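Local coordinates for protein putative immunoglobulin A1 protease (PDB 3N6Z) that is of unproven function but may be a protease that cleaves immunoglobulin A1, folded as a right-handed parallel beta-helix, at residues G117-F122 against A143-G148; I201-S206 against I234-A239. One frame throughout, in Å; residues are numbered along the deposited sequence. Where two conformers were deposited one is given.

Both contacts join successive turns of one parallel beta-solenoid, and they follow one another along the chain: interaction 1 closes before interaction 2 opens. Their centres lie about 21 Å apart, and their nearest atoms about 9 Å, so neither touches the other. Interaction 1 sits where a loop between strands 113-114 and 125-131 meets the outermost strand, 147-148, of a five-stranded parallel sheet. Interaction 2 lies in the wall of the solenoid, at a corner between two of its faces, with strands 204-206 and 237-239 in the nine-stranded parallel sheet. One therefore finishes the edge of a face with loop residues, whereas the other is the regular stacking that repeats through the protein.

Interaction 1: G117-F122 against A143-G148; sequences GDYPSF and ARQGIG. With SO4 (sulfate ion), chain B.
Gln145 meets Tyr119 twice, through both ends of its amide. OE1 accepts the backbone N-H of Tyr119 at 2.8 Å in a nearly straight bond (164° at the hydrogen), the donor tilted out of the carbonyl plane. NE2 sits above the middle of the Tyr119 ring, 3.6 Å from CZ, with amide and ring planes 24° apart, making an amide-aromatic stack. The ring in turn offers its edge to the O of Gly146, which lies in its plane 3.6 Å from CD1. An alanine in place of Tyr119 would probably leave the Gln145 amide without its aromatic cover, more able to turn about its last torsion although the backbone bond remained. Beyond this pair, Pro120 rests on Ile147, its CD 3.9 Å from CG2, and the O of Pro120 is buried against that branched side chain with no polar partner. The loop 117-122 thus lies against strand 147-148, the outermost strand of its five-stranded parallel sheet, where the next strand inward, 183-184, continues the solenoid stacking. With OG between the backbone N and the carbonyl carbon (chi1 64°), Ser121 bonds its own loop at Tyr119 O, 2.8 Å away, and also takes a bond from Gly124 N. Further out, Tyr119 OH is hydrogen-bonded to a glycerol, while Asp118 O is held by Ser89 OG. On the surface, Arg144 binds a sulfate, probably from the crystallisation liquor: NE gives O3 a straight bond of 2.8 Å, and NH2 reaches O2 at 3.1 Å.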
# COMPACT_ATOMS: atom_id res chain seq x y z
N GLY A 117 -3.69 12.46 13.37
CA GLY A 117 -2.24 12.34 13.59
C GLY A 117 -1.47 12.43 12.30
O GLY A 117 -2.02 12.64 11.23
N ASP A 118 -0.16 12.28 12.42
CA ASP A 118 0.71 12.30 11.25
C ASP A 118 0.57 11.02 10.45
O ASP A 118 0.60 9.93 11.02
CB ASP A 118 2.17 12.48 11.66
CG ASP A 118 2.48 13.86 12.15
OD1 ASP A 118 1.67 14.77 11.90
OD2 ASP A 118 3.54 14.05 12.75
N TYR A 119 0.48 11.15 9.14
CA TYR A 119 0.38 10.03 8.20
C TYR A 119 -0.63 8.97 8.64
O TYR A 119 -0.27 7.81 8.87
CB TYR A 119 1.76 9.43 7.92
CG TYR A 119 2.67 10.37 7.23
CD1 TYR A 119 2.43 10.73 5.90
CD2 TYR A 119 3.77 10.91 7.86
CE1 TYR A 119 3.26 11.61 5.23
CE2 TYR A 119 4.60 11.83 7.20
CZ TYR A 119 4.35 12.16 5.89
OH TYR A 119 5.18 13.05 5.24
N PRO A 120 -1.91 9.35 8.69
CA PRO A 120 -2.94 8.37 9.05
C PRO A 120 -2.88 7.13 8.15
O PRO A 120 -2.95 7.24 6.93
CB PRO A 120 -4.25 9.13 8.86
CG PRO A 120 -3.90 10.56 8.88
CD PRO A 120 -2.48 10.69 8.44
N SER A 121 -2.77 5.97 8.78
CA SER A 121 -2.42 4.70 8.21
C SER A 121 -2.03 3.78 9.36
O SER A 121 -1.93 4.21 10.52
CB SER A 121 -1.23 4.81 7.24
OG SER A 121 -0.05 5.20 7.91
N PHE A 122 -1.74 2.50 9.06
CA PHE A 122 -1.36 1.60 10.11
C PHE A 122 0.04 1.97 10.65
O PHE A 122 0.18 2.25 11.85
CB PHE A 122 -1.44 0.13 9.65
CG PHE A 122 -1.39 -0.86 10.78
CD1 PHE A 122 -2.49 -1.08 11.60
CD2 PHE A 122 -0.25 -1.58 11.01
CE1 PHE A 122 -2.43 -2.00 12.66
CE2 PHE A 122 -0.20 -2.50 12.05
CZ PHE A 122 -1.30 -2.72 12.85
N ALA A 143 -6.74 15.26 5.17
CA ALA A 143 -6.94 16.49 4.36
C ALA A 143 -5.64 17.18 4.03
O ALA A 143 -5.65 18.18 3.33
CB ALA A 143 -7.85 17.48 5.11
N ARG A 144 -4.53 16.67 4.53
CA ARG A 144 -3.24 17.36 4.47
C ARG A 144 -2.05 16.57 3.91
O ARG A 144 -1.08 17.17 3.44
CB ARG A 144 -2.84 17.83 5.88
CG ARG A 144 -3.95 18.53 6.64
CD ARG A 144 -4.38 19.84 6.02
NE ARG A 144 -5.54 20.32 6.79
CZ ARG A 144 -6.56 21.03 6.30
NH1 ARG A 144 -6.60 21.42 5.02
NH2 ARG A 144 -7.56 21.36 7.13
N GLN A 145 -2.10 15.24 3.99
CA GLN A 145 -0.94 14.39 3.70
C GLN A 145 -1.30 13.26 2.76
O GLN A 145 -2.47 12.86 2.62
CB GLN A 145 -0.33 13.80 4.97
CG GLN A 145 0.19 14.86 5.93
CD GLN A 145 0.75 14.25 7.18
OE1 GLN A 145 0.02 13.59 7.92
NE2 GLN A 145 2.04 14.43 7.42
N GLY A 146 -0.26 12.75 2.12
CA GLY A 146 -0.37 11.60 1.24
C GLY A 146 -0.29 10.30 2.01
O GLY A 146 0.66 10.10 2.80
N ILE A 147 -1.26 9.43 1.79
CA ILE A 147 -1.41 8.24 2.62
C ILE A 147 -1.89 7.02 1.83
O ILE A 147 -2.31 7.12 0.69
CB ILE A 147 -2.34 8.49 3.81
CG1 ILE A 147 -3.79 8.77 3.35
CG2 ILE A 147 -1.81 9.55 4.77
CD1 ILE A 147 -4.81 8.81 4.47
N GLY A 148 -1.75 5.87 2.47
CA GLY A 148 -2.33 4.60 2.08
C GLY A 148 -2.79 3.86 3.31
O GLY A 148 -2.53 4.27 4.43
S SO4 B . -6.35 20.66 10.68
O1 SO4 B . -5.23 21.46 11.20
O2 SO4 B . -7.39 21.60 10.22
O3 SO4 B . -5.93 19.80 9.55
O4 SO4 B . -6.87 19.83 11.78

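Interaction 2: I201-S206 against I234-A239; sequences IKNCYS and IENCYA
Lys202 and Glu235 run side by side, and in the conformers described the lysine ends in a salt bridge, NZ to Glu235 OE1 at 2.8 Å, approaching from above the carboxylate plane. The lysine chain is extended as far as CE and bends only at its last torsion (chi4 61°), which brings NZ also to Asn236 OD1 at 2.9 Å. Two acceptors thus grip one ammonium group, whose positive charge would probably offset that of the glutamate. Asn203 and Asn236 both have positive phi (56° and 55°) at the corner where the chain passes from one face to the next; their side chains lie alongside, with Asn203 OD1 bonded to Trp349 NE1. Tyr205 and Tyr238 also point the same way. Their rings are nearly parallel but slid apart, centroids 6.0 Å from one another, and the closer touch is Tyr205 CB on Tyr238 CD1 at 3.7 Å. Their hydroxyls bond to Ser362 OG and Pro357 O respectively. On the other face Cys237 SG packs 3.8 Å from Ile201 CG2 and 3.9 Å from Cys204 CB. In-register parallel bonds join the backbones, among them Glu235 N to Ile201 O and Ser206 N to Tyr238 O. Strands 172-174 and 268-270 flank the pair 204-206 and 237-239 in their sheet, and helix 334-344 covers Asn236 and Tyr238 through Trp344 and Ile341.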
# COMPACT_ATOMS: atom_id res chain seq x y z
N ILE A 201 6.98 -3.18 -3.15
CA ILE A 201 5.68 -3.79 -2.90
C ILE A 201 5.57 -4.98 -3.84
O ILE A 201 5.72 -4.83 -5.05
CB ILE A 201 4.51 -2.82 -3.10
CG1 ILE A 201 4.74 -1.53 -2.30
CG2 ILE A 201 3.16 -3.46 -2.74
CD1 ILE A 201 3.76 -0.37 -2.59
N LYS A 202 5.33 -6.17 -3.29
CA LYS A 202 5.35 -7.41 -4.07
C LYS A 202 4.22 -8.35 -3.65
O LYS A 202 4.03 -8.56 -2.45
CB LYS A 202 6.70 -8.11 -3.88
CG LYS A 202 6.84 -9.45 -4.63
CD LYS A 202 8.19 -10.10 -4.42
CE LYS A 202 8.29 -11.38 -5.24
NZ LYS A 202 8.14 -11.12 -6.71
N ASN A 203 3.54 -8.96 -4.62
CA ASN A 203 2.50 -9.93 -4.35
C ASN A 203 1.41 -9.34 -3.42
O ASN A 203 1.07 -9.91 -2.38
CB ASN A 203 3.08 -11.25 -3.79
CG ASN A 203 3.55 -12.19 -4.90
OD1 ASN A 203 2.84 -12.39 -5.92
ND2 ASN A 203 4.74 -12.73 -4.73
N CYS A 204 0.88 -8.21 -3.86
CA CYS A 204 -0.19 -7.52 -3.15
C CYS A 204 -1.33 -7.16 -4.06
O CYS A 204 -1.18 -7.01 -5.26
CB CYS A 204 0.30 -6.21 -2.50
SG CYS A 204 1.54 -6.44 -1.20
N TYR A 205 -2.52 -7.04 -3.50
CA TYR A 205 -3.65 -6.46 -4.22
C TYR A 205 -4.44 -5.50 -3.33
O TYR A 205 -4.32 -5.50 -2.09
CB TYR A 205 -4.57 -7.55 -4.80
CG TYR A 205 -5.41 -8.33 -3.81
CD1 TYR A 205 -4.92 -9.48 -3.23
CD2 TYR A 205 -6.70 -7.93 -3.48
CE1 TYR A 205 -5.68 -10.22 -2.32
CE2 TYR A 205 -7.50 -8.68 -2.61
CZ TYR A 205 -6.98 -9.83 -2.02
OH TYR A 205 -7.74 -10.58 -1.11
N SER A 206 -5.26 -4.69 -3.97
CA SER A 206 -6.20 -3.85 -3.27
C SER A 206 -7.50 -3.72 -4.02
O SER A 206 -7.50 -3.67 -5.26
CB SER A 206 -5.61 -2.46 -3.05
OG SER A 206 -6.45 -1.62 -2.28
N ILE A 234 7.60 -2.22 -7.89
CA ILE A 234 6.32 -2.86 -7.63
C ILE A 234 6.28 -4.09 -8.54
O ILE A 234 6.48 -3.96 -9.76
CB ILE A 234 5.12 -1.94 -7.89
CG1 ILE A 234 5.15 -0.75 -6.90
CG2 ILE A 234 3.78 -2.71 -7.83
CD1 ILE A 234 4.17 0.39 -7.21
N GLU A 235 5.98 -5.26 -7.98
CA GLU A 235 5.99 -6.54 -8.70
C GLU A 235 4.81 -7.40 -8.27
O GLU A 235 4.54 -7.48 -7.08
CB GLU A 235 7.34 -7.21 -8.36
CG GLU A 235 7.65 -8.51 -8.91
CD GLU A 235 9.16 -8.71 -8.83
OE1 GLU A 235 9.65 -9.06 -7.75
OE2 GLU A 235 9.85 -8.41 -9.82
N ASN A 236 4.16 -8.08 -9.20
CA ASN A 236 3.10 -9.02 -8.88
C ASN A 236 2.00 -8.38 -8.06
O ASN A 236 1.54 -8.90 -7.05
CB ASN A 236 3.65 -10.29 -8.23
CG ASN A 236 4.86 -10.90 -8.98
OD1 ASN A 236 5.77 -11.37 -8.35
ND2 ASN A 236 4.84 -10.89 -10.28
N CYS A 237 1.56 -7.20 -8.49
CA CYS A 237 0.46 -6.50 -7.82
C CYS A 237 -0.67 -6.19 -8.78
O CYS A 237 -0.45 -5.97 -9.96
CB CYS A 237 0.90 -5.19 -7.19
SG CYS A 237 2.08 -5.38 -5.82
N TYR A 238 -1.89 -6.14 -8.26
CA TYR A 238 -3.03 -5.63 -9.00
C TYR A 238 -4.00 -4.92 -8.08
O TYR A 238 -4.00 -5.14 -6.87
CB TYR A 238 -3.70 -6.74 -9.85
CG TYR A 238 -4.92 -7.42 -9.28
CD1 TYR A 238 -4.82 -8.47 -8.37
CD2 TYR A 238 -6.19 -7.01 -9.66
CE1 TYR A 238 -5.97 -9.10 -7.87
CE2 TYR A 238 -7.33 -7.63 -9.18
CZ TYR A 238 -7.23 -8.67 -8.27
OH TYR A 238 -8.37 -9.27 -7.82
N ALA A 239 -4.86 -4.10 -8.68
CA ALA A 239 -5.87 -3.38 -7.95
C ALA A 239 -7.17 -3.35 -8.72
O ALA A 239 -7.18 -3.37 -9.95
CB ALA A 239 -5.41 -1.94 -7.62